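Local atomic coordinates of metal transporter CNNM3 (Homo sapiens, PDB entry 6DFD), a protein that probably takes part in magnesium efflux across the membrane, with a cyclic nucleotide-binding homology domain that mediates dimerization. Residues Q48-T53 against L77-S82; R55-E60 against K72-L77; G117-E122 against T136-S141. The protein carries 6 engineered substitutions. All blocks are in the same frame, centred on the assembly; numbering follows the deposited sequence.

Contacts 1 and 2 are two parts of one helix–helix packing: helices 47-60 and 71-78 meet in both, and their centres lie about 8 Å apart. Along the chain, both segments of contact 2 fall between those of contact 1, with Leu77 common to the two, and Leu57 CD1 sits 4.2 Å from Leu78 CD2 where they join. Contact 3 belongs to the beta-barrel instead, on the other side of the chain's centre, its own centre about 18 Å from that of contact 1 and about 19 Å from that of contact 2. Contact 2 still brushes it, with Phe56 CE2 4.2 Å from Tyr137 CD2. The second subunit touches contact 3 but neither of the helical contacts.

Contact 1. Residues Q48-T53 against L77-S82; sequences QLLLAT and LLKHPS
Leu50 and Thr53 of helix 47-60 pack against Leu78 and Lys79 in a small, largely apolar contact between this helix and the last residues of helix 71-78 and those next to them. The backbones come near each other, the CA atoms of Leu50 and Leu78 being 6.7 Å apart. Leu50 sets its forked end against the carbonyl of Leu78: CD1 lies 3.9 Å from Leu78 O, CD2 is close to the same oxygen, and CD1 also meets Lys79 CG at 4.1 Å. That carbonyl is not left to hydrocarbon alone, because Asn84 ND2 hydrogen-bonds to it. Lys79 contributes the root of its chain; beyond CG it runs on extended, and the residue as a whole is exposed.

In return Leu78 reaches back with CD1, which touches Thr53 CG2 at 3.9 Å, the two side chains crossing obliquely. A first torsion of -59° divides the work of Thr53: the methyl, opposite the backbone N, goes to Leu78, while the hydroxyl folds beside that N and donates to Leu49 O, with 2.8 Å between Thr53 OG1 and the oxygen. This bond gives the buried hydroxyl a partner in its own helix. Leu49 O thereby takes two donors, one from each face of its carbonyl plane: Thr53 OG1, tilted 35° from that plane, and Thr53 N, 2.9 Å from Leu49 O. Putting alanine at Thr53 would probably open a gap beside Leu78 CD1 and leave Leu49 O with the backbone N-H alone of these two donors.

Strand 189-195 packs against both helices through Ile192, which Leu50 and Leu78 touch, tying the helix pair to the barrel. Thr53 packs in addition on Leu115 and Phe135.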
ATOM      1  N   GLN A  48      10.667   2.308 -24.693  1.00 34.45           N
ATOM      2  CA  GLN A  48       9.445   3.074 -24.485  1.00 31.94           C
ATOM      3  C   GLN A  48       8.911   2.896 -23.067  1.00 30.92           C
ATOM      4  O   GLN A  48       8.301   3.820 -22.514  1.00 30.71           O
ATOM      5  CB  GLN A  48       8.391   2.661 -25.516  1.00 33.36           C
ATOM      6  CG  GLN A  48       8.814   2.796 -26.986  1.00 40.01           C
ATOM      7  CD  GLN A  48       9.755   1.690 -27.480  1.00 51.45           C
ATOM      8  OE1 GLN A  48       9.961   0.664 -26.810  1.00 50.87           O
ATOM      9  NE2 GLN A  48      10.322   1.893 -28.669  1.00 59.64           N
ATOM     10  N   LEU A  49       9.104   1.714 -22.468  1.00 27.65           N
ATOM     11  CA  LEU A  49       8.721   1.533 -21.069  1.00 28.17           C
ATOM     12  C   LEU A  49       9.595   2.385 -20.152  1.00 29.74           C
ATOM     13  O   LEU A  49       9.105   2.969 -19.179  1.00 28.48           O
ATOM     14  CB  LEU A  49       8.804   0.053 -20.678  1.00 31.35           C
ATOM     15  CG  LEU A  49       8.549  -0.313 -19.206  1.00 33.64           C
ATOM     16  CD1 LEU A  49       7.164   0.141 -18.728  1.00 34.48           C
ATOM     17  CD2 LEU A  49       8.715  -1.811 -18.992  1.00 34.50           C
ATOM     18  N   LEU A  50      10.893   2.473 -20.436  1.00 31.52           N
ATOM     19  CA  LEU A  50      11.731   3.334 -19.612  1.00 33.20           C
ATOM     20  C   LEU A  50      11.368   4.798 -19.802  1.00 32.22           C
ATOM     21  O   LEU A  50      11.418   5.571 -18.840  1.00 32.75           O
ATOM     22  CB  LEU A  50      13.208   3.093 -19.918  1.00 38.38           C
ATOM     23  CG  LEU A  50      13.682   1.694 -19.502  1.00 45.15           C
ATOM     24  CD1 LEU A  50      15.165   1.498 -19.810  1.00 50.53           C
ATOM     25  CD2 LEU A  50      13.416   1.408 -18.018  1.00 45.73           C
ATOM     26  N   LEU A  51      10.973   5.191 -21.017  1.00 31.94           N
ATOM     27  CA  LEU A  51      10.488   6.555 -21.228  1.00 32.49           C
ATOM     28  C   LEU A  51       9.202   6.808 -20.450  1.00 31.68           C
ATOM     29  O   LEU A  51       9.038   7.865 -19.827  1.00 33.29           O
ATOM     30  CB  LEU A  51      10.265   6.800 -22.719  1.00 33.11           C
ATOM     31  CG  LEU A  51       9.787   8.191 -23.134  1.00 35.26           C
ATOM     32  CD1 LEU A  51      10.752   9.284 -22.663  1.00 36.75           C
ATOM     33  CD2 LEU A  51       9.616   8.233 -24.661  1.00 37.13           C
ATOM     34  N   ALA A  52       8.261   5.866 -20.498  1.00 30.42           N
ATOM     35  CA  ALA A  52       7.037   6.006 -19.714  1.00 30.41           C
ATOM     36  C   ALA A  52       7.353   6.106 -18.230  1.00 29.52           C
ATOM     37  O   ALA A  52       6.702   6.859 -17.491  1.00 28.69           O
ATOM     38  CB  ALA A  52       6.113   4.819 -19.963  1.00 31.25           C
ATOM     39  N   THR A  53       8.345   5.343 -17.780  1.00 29.38           N
ATOM     40  CA  THR A  53       8.734   5.374 -16.378  1.00 29.89           C
ATOM     41  C   THR A  53       9.298   6.743 -16.016  1.00 31.94           C
ATOM     42  O   THR A  53       8.980   7.300 -14.959  1.00 31.10           O
ATOM     43  CB  THR A  53       9.751   4.271 -16.105  1.00 30.51           C
ATOM     44  OG1 THR A  53       9.186   2.982 -16.425  1.00 31.57           O
ATOM     45  CG2 THR A  53      10.177   4.280 -14.641  1.00 31.12           C
ATOM     46  N   LEU A  77      19.551   7.921 -16.195  1.00 43.65           N
ATOM     47  CA  LEU A  77      19.735   7.123 -14.985  1.00 42.81           C
ATOM     48  C   LEU A  77      18.946   5.825 -15.062  1.00 40.86           C
ATOM     49  O   LEU A  77      19.455   4.749 -14.725  1.00 41.21           O
ATOM     50  CB  LEU A  77      19.309   7.930 -13.758  1.00 43.23           C
ATOM     51  CG  LEU A  77      19.212   7.168 -12.431  1.00 42.68           C
ATOM     52  CD1 LEU A  77      20.582   6.665 -12.008  1.00 41.28           C
ATOM     53  CD2 LEU A  77      18.616   8.056 -11.347  1.00 44.47           C
ATOM     54  N   LEU A  78      17.685   5.912 -15.487  1.00 38.14           N
ATOM     55  CA  LEU A  78      16.832   4.731 -15.545  1.00 37.64           C
ATOM     56  C   LEU A  78      17.340   3.701 -16.539  1.00 40.12           C
ATOM     57  O   LEU A  78      16.936   2.536 -16.469  1.00 40.98           O
ATOM     58  CB  LEU A  78      15.412   5.152 -15.912  1.00 37.27           C
ATOM     59  CG  LEU A  78      14.679   5.999 -14.878  1.00 40.48           C
ATOM     60  CD1 LEU A  78      13.347   6.414 -15.444  1.00 45.04           C
ATOM     61  CD2 LEU A  78      14.475   5.263 -13.576  1.00 40.75           C
ATOM     62  N   LYS A  79      18.200   4.103 -17.466  1.00 44.21           N
ATOM     63  CA  LYS A  79      18.763   3.191 -18.447  1.00 49.28           C
ATOM     64  C   LYS A  79      20.005   2.473 -17.942  1.00 51.66           C
ATOM     65  O   LYS A  79      20.496   1.566 -18.625  1.00 56.75           O
ATOM     66  CB  LYS A  79      19.119   3.951 -19.731  1.00 53.20           C
ATOM     67  CG  LYS A  79      17.930   4.396 -20.573  1.00 57.05           C
ATOM     68  CD  LYS A  79      18.422   5.070 -21.844  1.00 65.15           C
ATOM     69  CE  LYS A  79      17.282   5.504 -22.750  1.00 72.91           C
ATOM     70  NZ  LYS A  79      17.778   6.483 -23.759  1.00 78.88           N
ATOM     71  N   HIS A  80      20.535   2.851 -16.783  1.00 46.92           N
ATOM     72  CA  HIS A  80      21.759   2.221 -16.315  1.00 47.46           C
ATOM     73  C   HIS A  80      21.487   0.782 -15.877  1.00 45.64           C
ATOM     74  O   HIS A  80      20.463   0.505 -15.238  1.00 43.67           O
ATOM     75  CB  HIS A  80      22.376   3.007 -15.162  1.00 54.72           C
ATOM     76  CG  HIS A  80      23.776   2.589 -14.845  1.00 68.01           C
ATOM     77  ND1 HIS A  80      24.070   1.394 -14.228  1.00 72.13           N
ATOM     78  CD2 HIS A  80      24.963   3.194 -15.079  1.00 73.07           C
ATOM     79  CE1 HIS A  80      25.379   1.283 -14.085  1.00 74.88           C
ATOM     80  NE2 HIS A  80      25.944   2.362 -14.593  1.00 74.43           N
ATOM     81  N   PRO A  81      22.387  -0.160 -16.194  1.00 51.84           N
ATOM     82  CA  PRO A  81      22.126  -1.563 -15.828  1.00 53.05           C
ATOM     83  C   PRO A  81      21.852  -1.785 -14.349  1.00 48.73           C
ATOM     84  O   PRO A  81      20.974  -2.591 -14.016  1.00 46.68           O
ATOM     85  CB  PRO A  81      23.406  -2.280 -16.280  1.00 58.96           C
ATOM     86  CG  PRO A  81      23.931  -1.447 -17.387  1.00 60.87           C
ATOM     87  CD  PRO A  81      23.592  -0.031 -17.038  1.00 58.02           C
ATOM     88  N   SER A  82      22.583  -1.119 -13.448  1.00 45.90           N
ATOM     89  CA  SER A  82      22.414  -1.381 -12.019  1.00 44.61           C
ATOM     90  C   SER A  82      21.058  -0.917 -11.498  1.00 40.59           C
ATOM     91  O   SER A  82      20.618  -1.389 -10.443  1.00 42.22           O
ATOM     92  CB  SER A  82      23.534  -0.712 -11.222  1.00 50.53           C
ATOM     93  OG  SER A  82      23.425   0.698 -11.274  1.00 55.93           O
TER

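Contact 2. Residues R55-E60 against K72-L77; sequences RFLSRE and KVLLHL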
ATOM      1  N   ARG A  55       8.693   9.700 -17.573  1.00 32.47           N
ATOM      2  CA  ARG A  55       7.611  10.685 -17.542  1.00 33.58           C
ATOM      3  C   ARG A  55       6.787  10.542 -16.271  1.00 32.43           C
ATOM      4  O   ARG A  55       6.390  11.536 -15.648  1.00 30.93           O
ATOM      5  CB  ARG A  55       6.685  10.526 -18.750  1.00 38.54           C
ATOM      6  CG  ARG A  55       7.333  10.559 -20.112  1.00 45.29           C
ATOM      7  CD  ARG A  55       8.096  11.817 -20.337  1.00 51.19           C
ATOM      8  NE  ARG A  55       8.358  12.024 -21.759  1.00 51.90           N
ATOM      9  CZ  ARG A  55       9.325  12.801 -22.227  1.00 53.40           C
ATOM     10  NH1 ARG A  55      10.132  13.437 -21.385  1.00 55.34           N
ATOM     11  NH2 ARG A  55       9.488  12.944 -23.537  1.00 53.22           N
ATOM     12  N   PHE A  56       6.482   9.302 -15.897  1.00 29.25           N
ATOM     13  CA  PHE A  56       5.691   9.061 -14.701  1.00 30.23           C
ATOM     14  C   PHE A  56       6.371   9.638 -13.474  1.00 30.64           C
ATOM     15  O   PHE A  56       5.754  10.372 -12.699  1.00 32.89           O
ATOM     16  CB  PHE A  56       5.477   7.557 -14.526  1.00 29.60           C
ATOM     17  CG  PHE A  56       4.737   7.189 -13.272  1.00 31.50           C
ATOM     18  CD1 PHE A  56       3.365   7.302 -13.203  1.00 33.76           C
ATOM     19  CD2 PHE A  56       5.414   6.715 -12.167  1.00 33.96           C
ATOM     20  CE1 PHE A  56       2.678   6.944 -12.049  1.00 35.54           C
ATOM     21  CE2 PHE A  56       4.730   6.360 -11.009  1.00 34.42           C
ATOM     22  CZ  PHE A  56       3.365   6.469 -10.956  1.00 34.10           C
ATOM     23  N   LEU A  57       7.642   9.293 -13.266  1.00 30.41           N
ATOM     24  CA  LEU A  57       8.337   9.766 -12.077  1.00 33.44           C
ATOM     25  C   LEU A  57       8.433  11.283 -12.075  1.00 33.26           C
ATOM     26  O   LEU A  57       8.190  11.923 -11.049  1.00 35.05           O
ATOM     27  CB  LEU A  57       9.726   9.148 -11.994  1.00 34.41           C
ATOM     28  CG  LEU A  57       9.783   7.648 -11.710  1.00 34.82           C
ATOM     29  CD1 LEU A  57      11.229   7.210 -11.750  1.00 35.39           C
ATOM     30  CD2 LEU A  57       9.160   7.330 -10.357  1.00 34.43           C
ATOM     31  N   SER A  58       8.784  11.876 -13.221  1.00 31.96           N
ATOM     32  CA  SER A  58       8.913  13.329 -13.288  1.00 33.79           C
ATOM     33  C   SER A  58       7.606  14.020 -12.942  1.00 38.39           C
ATOM     34  O   SER A  58       7.616  15.129 -12.384  1.00 37.92           O
ATOM     35  CB  SER A  58       9.369  13.758 -14.686  1.00 34.92           C
ATOM     36  OG  SER A  58      10.639  13.215 -14.999  1.00 34.44           O
ATOM     37  N   ARG A  59       6.468  13.399 -13.274  1.00 40.24           N
ATOM     38  CA  ARG A  59       5.191  14.039 -12.972  1.00 41.45           C
ATOM     39  C   ARG A  59       4.729  13.765 -11.545  1.00 40.79           C
ATOM     40  O   ARG A  59       4.147  14.642 -10.906  1.00 43.34           O
ATOM     41  CB  ARG A  59       4.116  13.566 -13.948  1.00 44.67           C
ATOM     42  CG  ARG A  59       2.709  14.039 -13.601  1.00 52.06           C
ATOM     43  CD  ARG A  59       2.501  15.471 -14.028  1.00 60.51           C
ATOM     44  NE  ARG A  59       1.987  15.460 -15.386  1.00 65.59           N
ATOM     45  CZ  ARG A  59       0.701  15.516 -15.710  1.00 65.97           C
ATOM     46  NH1 ARG A  59      -0.240  15.640 -14.780  1.00 64.75           N
ATOM     47  NH2 ARG A  59       0.359  15.460 -16.981  1.00 67.27           N
ATOM     48  N   GLU A  60       4.940  12.551 -11.044  1.00 38.19           N
ATOM     49  CA  GLU A  60       4.219  12.075  -9.873  1.00 40.11           C
ATOM     50  C   GLU A  60       5.031  12.089  -8.582  1.00 40.96           C
ATOM     51  O   GLU A  60       4.427  12.102  -7.502  1.00 42.01           O
ATOM     52  CB  GLU A  60       3.713  10.647 -10.119  1.00 42.44           C
ATOM     53  CG  GLU A  60       2.719  10.533 -11.278  1.00 48.40           C
ATOM     54  CD  GLU A  60       1.428  11.298 -11.035  1.00 55.26           C
ATOM     55  OE1 GLU A  60       0.854  11.842 -12.009  1.00 51.73           O
ATOM     56  OE2 GLU A  60       0.985  11.349  -9.866  1.00 62.98           O
ATOM     57  N   LYS A  72      15.981  14.544 -18.942  1.00 41.30           N
ATOM     58  CA  LYS A  72      17.016  13.851 -19.701  1.00 46.98           C
ATOM     59  C   LYS A  72      17.946  13.075 -18.779  1.00 40.15           C
ATOM     60  O   LYS A  72      18.309  11.926 -19.068  1.00 39.64           O
ATOM     61  CB  LYS A  72      17.799  14.872 -20.530  1.00 65.39           C
ATOM     62  CG  LYS A  72      18.943  14.307 -21.356  1.00 86.54           C
ATOM     63  CD  LYS A  72      19.928  15.412 -21.722  1.00106.27           C
ATOM     64  CE  LYS A  72      20.654  15.123 -23.024  1.00119.44           C
ATOM     65  NZ  LYS A  72      21.273  13.769 -23.043  1.00125.63           N
ATOM     66  N   VAL A  73      18.357  13.695 -17.671  1.00 40.68           N
ATOM     67  CA  VAL A  73      19.244  13.026 -16.724  1.00 40.62           C
ATOM     68  C   VAL A  73      18.530  11.841 -16.089  1.00 38.61           C
ATOM     69  O   VAL A  73      19.108  10.761 -15.916  1.00 40.05           O
ATOM     70  CB  VAL A  73      19.728  14.029 -15.662  1.00 42.06           C
ATOM     71  CG1 VAL A  73      20.446  13.314 -14.518  1.00 45.40           C
ATOM     72  CG2 VAL A  73      20.646  15.050 -16.298  1.00 41.77           C
ATOM     73  N   LEU A  74      17.253  12.017 -15.755  1.00 37.20           N
ATOM     74  CA  LEU A  74      16.502  10.913 -15.169  1.00 36.22           C
ATOM     75  C   LEU A  74      16.400   9.751 -16.141  1.00 37.31           C
ATOM     76  O   LEU A  74      16.582   8.586 -15.755  1.00 36.24           O
ATOM     77  CB  LEU A  74      15.109  11.382 -14.757  1.00 36.30           C
ATOM     78  CG  LEU A  74      14.231  10.282 -14.131  1.00 34.97           C
ATOM     79  CD1 LEU A  74      14.921   9.627 -12.933  1.00 34.84           C
ATOM     80  CD2 LEU A  74      12.898  10.882 -13.711  1.00 35.76           C
ATOM     81  N   LEU A  75      16.092  10.035 -17.410  1.00 36.85           N
ATOM     82  CA  LEU A  75      15.987   8.936 -18.364  1.00 38.04           C
ATOM     83  C   LEU A  75      17.318   8.210 -18.478  1.00 38.40           C
ATOM     84  O   LEU A  75      17.371   6.973 -18.452  1.00 39.54           O
ATOM     85  CB  LEU A  75      15.526   9.452 -19.728  1.00 42.56           C
ATOM     86  CG  LEU A  75      15.327   8.368 -20.796  1.00 46.42           C
ATOM     87  CD1 LEU A  75      14.255   7.374 -20.386  1.00 48.69           C
ATOM     88  CD2 LEU A  75      14.978   9.003 -22.129  1.00 46.64           C
ATOM     89  N   HIS A  76      18.413   8.968 -18.561  1.00 40.36           N
ATOM     90  CA  HIS A  76      19.733   8.350 -18.601  1.00 44.08           C
ATOM     91  C   HIS A  76      19.979   7.471 -17.376  1.00 44.42           C
ATOM     92  O   HIS A  76      20.566   6.390 -17.487  1.00 46.34           O
ATOM     93  CB  HIS A  76      20.796   9.440 -18.715  1.00 52.40           C
ATOM     94  CG  HIS A  76      22.193   8.921 -18.831  1.00 67.36           C
ATOM     95  ND1 HIS A  76      23.176   9.221 -17.911  1.00 72.87           N
ATOM     96  CD2 HIS A  76      22.780   8.135 -19.764  1.00 72.20           C
ATOM     97  CE1 HIS A  76      24.305   8.638 -18.270  1.00 75.10           C
ATOM     98  NE2 HIS A  76      24.093   7.972 -19.392  1.00 73.38           N
ATOM     99  N   LEU A  77      19.551   7.921 -16.195  1.00 43.65           N
ATOM    100  CA  LEU A  77      19.735   7.123 -14.985  1.00 42.81           C
ATOM    101  C   LEU A  77      18.946   5.825 -15.062  1.00 40.86           C
ATOM    102  O   LEU A  77      19.455   4.749 -14.725  1.00 41.21           O
ATOM    103  CB  LEU A  77      19.309   7.930 -13.758  1.00 43.23           C
ATOM    104  CG  LEU A  77      19.212   7.168 -12.431  1.00 42.68           C
ATOM    105  CD1 LEU A  77      20.582   6.665 -12.008  1.00 41.28           C
ATOM    106  CD2 LEU A  77      18.616   8.056 -11.347  1.00 44.47           C
TER
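Ser58 OG meets Leu74 at the centre of this contact and accepts a hydrogen bond from Gln54 NE2, one turn back in the same helix. Leu74 CD2 lies 3.5 Å from Ser58 OG, so the buried oxygen has a polar partner on its own helix and hydrocarbon from the other. The same methyl, Leu74 CD2, touches Leu57 CB at 4.0 Å. Leu74 therefore enters as a single branch set against two consecutive residues of helix 47-60, with its CG opposite the backbone N (chi1 180°) and its chain extending from helix 71-78 toward that pair. The nearest CA atoms, of Ser58 and Leu74, are 8.2 Å apart, and the leucine side chain fills the space between them.

Around this bridge, Phe64 touches both Leu57 and Leu74, while Gln54 also packs on Leu74. Leu57 continues onto Phe111 and Leu113, joining helix 47-60 to strand 110-114. At the exposed side Arg55 NH1 forms a salt bridge with Glu71 OE2, just ahead of the 72-77 segment.

Between the two segments themselves there is no hydrogen bond or salt bridge. Their hold on each other thus comes from the fit of Leu74 against its neighbours, while the serine oxygen takes its hydrogen bond from Gln54 of its own helix.

Contact 3. Residues G117-E122 against T136-S141; sequences GRVEVE and TYYGVS
Tyr138 reaches across from the 136-141 segment so that the phenol end of its ring meets Val119 and Val121, and here the contact is closely packed. Val119 CG2 is 3.4 Å from Tyr138 OH, and Val121 CG2 lies 3.8 Å from both Tyr138 OH and Tyr138 CE1, so the packing covers the oxygen and a nearby ring carbon. Both methyls approach the ring obliquely. In Val119 this branch stands between the backbone N and the carbonyl carbon, whereas Val121 turns its CG1 opposite the backbone N (chi1 -174°) and offers CG2 from the side of that N.

The buried hydroxyl is well provided for. Tyr138 OH donates to Thr136 OG1 over 2.9 Å and accepts from Asn132 ND2, and Thr136 OG1 in turn bonds to Gly133 O. This short relay, two residues back along the chain and into the neighbouring turn, is likely to fix where the end of the ring sits.

The two segments belong to different antiparallel sheets of the beta-barrel expected of a cyclic nucleotide-binding homology domain, which is grouped with the cupins. Strand 119-123 lies in one and strand 137-138 at the edge of the other; the CA atoms of Val121 and Tyr138 are 10.0 Å apart, and the tyrosine spans the interior between the sheets. Ile114 and Val183 also touch both Val119 and Tyr138, one from each sheet.

By contrast, the outer side of the 117-122 segment is polar and takes no part in the packing. Arg118 and Glu120 direct their CB atoms away from the 136-141 segment; Arg118 NE forms a salt bridge with Glu131, and Glu122 OE1 with Arg104. The second subunit also reaches the 136-141 segment: its Leu128 packs on Tyr138, and its Glu126 OE2 accepts a hydrogen bond from Ser141 N.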
ATOM      1  N   GLY A 117       4.920  -6.867 -11.645  1.00 32.88           N
ATOM      2  CA  GLY A 117       4.843  -7.833 -10.568  1.00 35.94           C
ATOM      3  C   GLY A 117       3.992  -7.333  -9.419  1.00 35.62           C
ATOM      4  O   GLY A 117       3.393  -6.259  -9.470  1.00 33.72           O
ATOM      5  N   ARG A 118       3.966  -8.144  -8.357  1.00 31.64           N
ATOM      6  CA  ARG A 118       3.044  -7.955  -7.246  1.00 30.35           C
ATOM      7  C   ARG A 118       3.782  -8.075  -5.926  1.00 29.21           C
ATOM      8  O   ARG A 118       4.622  -8.965  -5.751  1.00 31.75           O
ATOM      9  CB  ARG A 118       1.913  -8.991  -7.289  1.00 34.07           C
ATOM     10  CG  ARG A 118       1.289  -9.172  -8.649  1.00 38.40           C
ATOM     11  CD  ARG A 118       0.457  -7.955  -9.031  1.00 40.57           C
ATOM     12  NE  ARG A 118      -0.737  -7.855  -8.204  1.00 45.90           N
ATOM     13  CZ  ARG A 118      -1.720  -6.985  -8.402  1.00 52.50           C
ATOM     14  NH1 ARG A 118      -1.653  -6.113  -9.403  1.00 56.02           N
ATOM     15  NH2 ARG A 118      -2.773  -6.987  -7.595  1.00 54.61           N
ATOM     16  N   VAL A 119       3.446  -7.192  -4.988  1.00 30.59           N
ATOM     17  CA  VAL A 119       4.054  -7.197  -3.665  1.00 31.79           C
ATOM     18  C   VAL A 119       2.964  -7.066  -2.611  1.00 32.07           C
ATOM     19  O   VAL A 119       1.880  -6.532  -2.861  1.00 31.08           O
ATOM     20  CB  VAL A 119       5.093  -6.062  -3.490  1.00 33.60           C
ATOM     21  CG1 VAL A 119       6.276  -6.273  -4.414  1.00 34.68           C
ATOM     22  CG2 VAL A 119       4.452  -4.707  -3.720  1.00 32.55           C
ATOM     23  N   GLU A 120       3.263  -7.570  -1.424  1.00 34.35           N
ATOM     24  CA  GLU A 120       2.456  -7.325  -0.243  1.00 36.36           C
ATOM     25  C   GLU A 120       3.179  -6.308   0.616  1.00 35.42           C
ATOM     26  O   GLU A 120       4.389  -6.429   0.857  1.00 36.03           O
ATOM     27  CB  GLU A 120       2.213  -8.607   0.558  1.00 41.20           C
ATOM     28  CG  GLU A 120       1.413  -8.382   1.845  1.00 46.61           C
ATOM     29  CD  GLU A 120       1.137  -9.677   2.597  1.00 53.71           C
ATOM     30  OE1 GLU A 120       0.119 -10.331   2.298  1.00 55.90           O
ATOM     31  OE2 GLU A 120       1.950 -10.039   3.474  1.00 56.47           O
ATOM     32  N   VAL A 121       2.435  -5.313   1.070  1.00 36.01           N
ATOM     33  CA  VAL A 121       2.943  -4.247   1.911  1.00 39.91           C
ATOM     34  C   VAL A 121       2.238  -4.355   3.250  1.00 41.83           C
ATOM     35  O   VAL A 121       1.006  -4.460   3.295  1.00 43.81           O
ATOM     36  CB  VAL A 121       2.687  -2.862   1.288  1.00 44.50           C
ATOM     37  CG1 VAL A 121       3.350  -1.781   2.113  1.00 47.56           C
ATOM     38  CG2 VAL A 121       3.167  -2.817  -0.151  1.00 46.92           C
ATOM     39  N   GLU A 122       3.006  -4.318   4.333  1.00 42.06           N
ATOM     40  CA  GLU A 122       2.442  -4.155   5.667  1.00 45.47           C
ATOM     41  C   GLU A 122       3.032  -2.881   6.253  1.00 43.45           C
ATOM     42  O   GLU A 122       4.257  -2.738   6.317  1.00 43.68           O
ATOM     43  CB  GLU A 122       2.716  -5.377   6.549  1.00 55.26           C
ATOM     44  CG  GLU A 122       4.150  -5.578   6.936  1.00 68.80           C
ATOM     45  CD  GLU A 122       4.436  -5.077   8.335  1.00 81.72           C
ATOM     46  OE1 GLU A 122       5.094  -4.025   8.463  1.00 85.35           O
ATOM     47  OE2 GLU A 122       3.988  -5.729   9.303  1.00 86.84           O
ATOM     48  N   THR A 136       3.605   1.036  -8.529  1.00 29.74           N
ATOM     49  CA  THR A 136       3.718   1.492  -7.156  1.00 28.84           C
ATOM     50  C   THR A 136       5.195   1.663  -6.823  1.00 29.56           C
ATOM     51  O   THR A 136       6.064   1.060  -7.456  1.00 29.39           O
ATOM     52  CB  THR A 136       3.037   0.521  -6.191  1.00 30.79           C
ATOM     53  OG1 THR A 136       3.642  -0.772  -6.286  1.00 33.01           O
ATOM     54  CG2 THR A 136       1.545   0.422  -6.518  1.00 33.86           C
ATOM     55  N   TYR A 137       5.491   2.544  -5.868  1.00 32.43           N
ATOM     56  CA  TYR A 137       6.881   2.850  -5.556  1.00 32.30           C
ATOM     57  C   TYR A 137       7.051   3.091  -4.065  1.00 32.25           C
ATOM     58  O   TYR A 137       6.089   3.355  -3.341  1.00 33.84           O
ATOM     59  CB  TYR A 137       7.375   4.060  -6.349  1.00 32.28           C
ATOM     60  CG  TYR A 137       6.537   5.288  -6.125  1.00 33.94           C
ATOM     61  CD1 TYR A 137       6.778   6.127  -5.052  1.00 37.04           C
ATOM     62  CD2 TYR A 137       5.492   5.600  -6.984  1.00 36.92           C
ATOM     63  CE1 TYR A 137       6.007   7.266  -4.847  1.00 42.04           C
ATOM     64  CE2 TYR A 137       4.718   6.730  -6.786  1.00 42.17           C
ATOM     65  CZ  TYR A 137       4.982   7.554  -5.717  1.00 45.83           C
ATOM     66  OH  TYR A 137       4.216   8.676  -5.512  1.00 51.74           O
ATOM     67  N   TYR A 138       8.305   2.996  -3.623  1.00 30.93           N
ATOM     68  CA  TYR A 138       8.661   2.896  -2.213  1.00 31.44           C
ATOM     69  C   TYR A 138      10.014   3.550  -2.011  1.00 33.13           C
ATOM     70  O   TYR A 138      10.810   3.671  -2.944  1.00 34.09           O
ATOM     71  CB  TYR A 138       8.731   1.430  -1.741  1.00 31.94           C
ATOM     72  CG  TYR A 138       7.522   0.658  -2.188  1.00 34.15           C
ATOM     73  CD1 TYR A 138       6.384   0.599  -1.398  1.00 38.61           C
ATOM     74  CD2 TYR A 138       7.485   0.065  -3.441  1.00 33.63           C
ATOM     75  CE1 TYR A 138       5.247  -0.057  -1.833  1.00 37.62           C
ATOM     76  CE2 TYR A 138       6.353  -0.587  -3.887  1.00 33.31           C
ATOM     77  CZ  TYR A 138       5.236  -0.643  -3.075  1.00 35.95           C
ATOM     78  OH  TYR A 138       4.091  -1.285  -3.510  1.00 35.87           O
ATOM     79  N   GLY A 139      10.269   3.954  -0.772  1.00 33.58           N
ATOM     80  CA  GLY A 139      11.601   4.369  -0.375  1.00 34.77           C
ATOM     81  C   GLY A 139      11.994   5.762  -0.803  1.00 36.76           C
ATOM     82  O   GLY A 139      13.188   6.053  -0.874  1.00 38.25           O
ATOM     83  N   VAL A 140      11.027   6.638  -1.092  1.00 36.80           N
ATOM     84  CA  VAL A 140      11.357   8.019  -1.452  1.00 40.25           C
ATOM     85  C   VAL A 140      12.179   8.674  -0.353  1.00 44.17           C
ATOM     86  O   VAL A 140      13.119   9.432  -0.627  1.00 46.77           O
ATOM     87  CB  VAL A 140      10.070   8.815  -1.747  1.00 41.81           C
ATOM     88  CG1 VAL A 140      10.349  10.313  -1.826  1.00 48.49           C
ATOM     89  CG2 VAL A 140       9.445   8.332  -3.047  1.00 39.19           C
ATOM     90  N   SER A 141      11.839   8.400   0.909  1.00 45.36           N
ATOM     91  CA  SER A 141      12.569   9.019   2.013  1.00 50.49           C
ATOM     92  C   SER A 141      14.024   8.572   2.048  1.00 47.58           C
ATOM     93  O   SER A 141      14.883   9.297   2.567  1.00 48.06           O
ATOM     94  CB  SER A 141      11.886   8.697   3.339  1.00 59.69           C
ATOM     95  OG  SER A 141      10.736   9.504   3.519  1.00 65.98           O
TER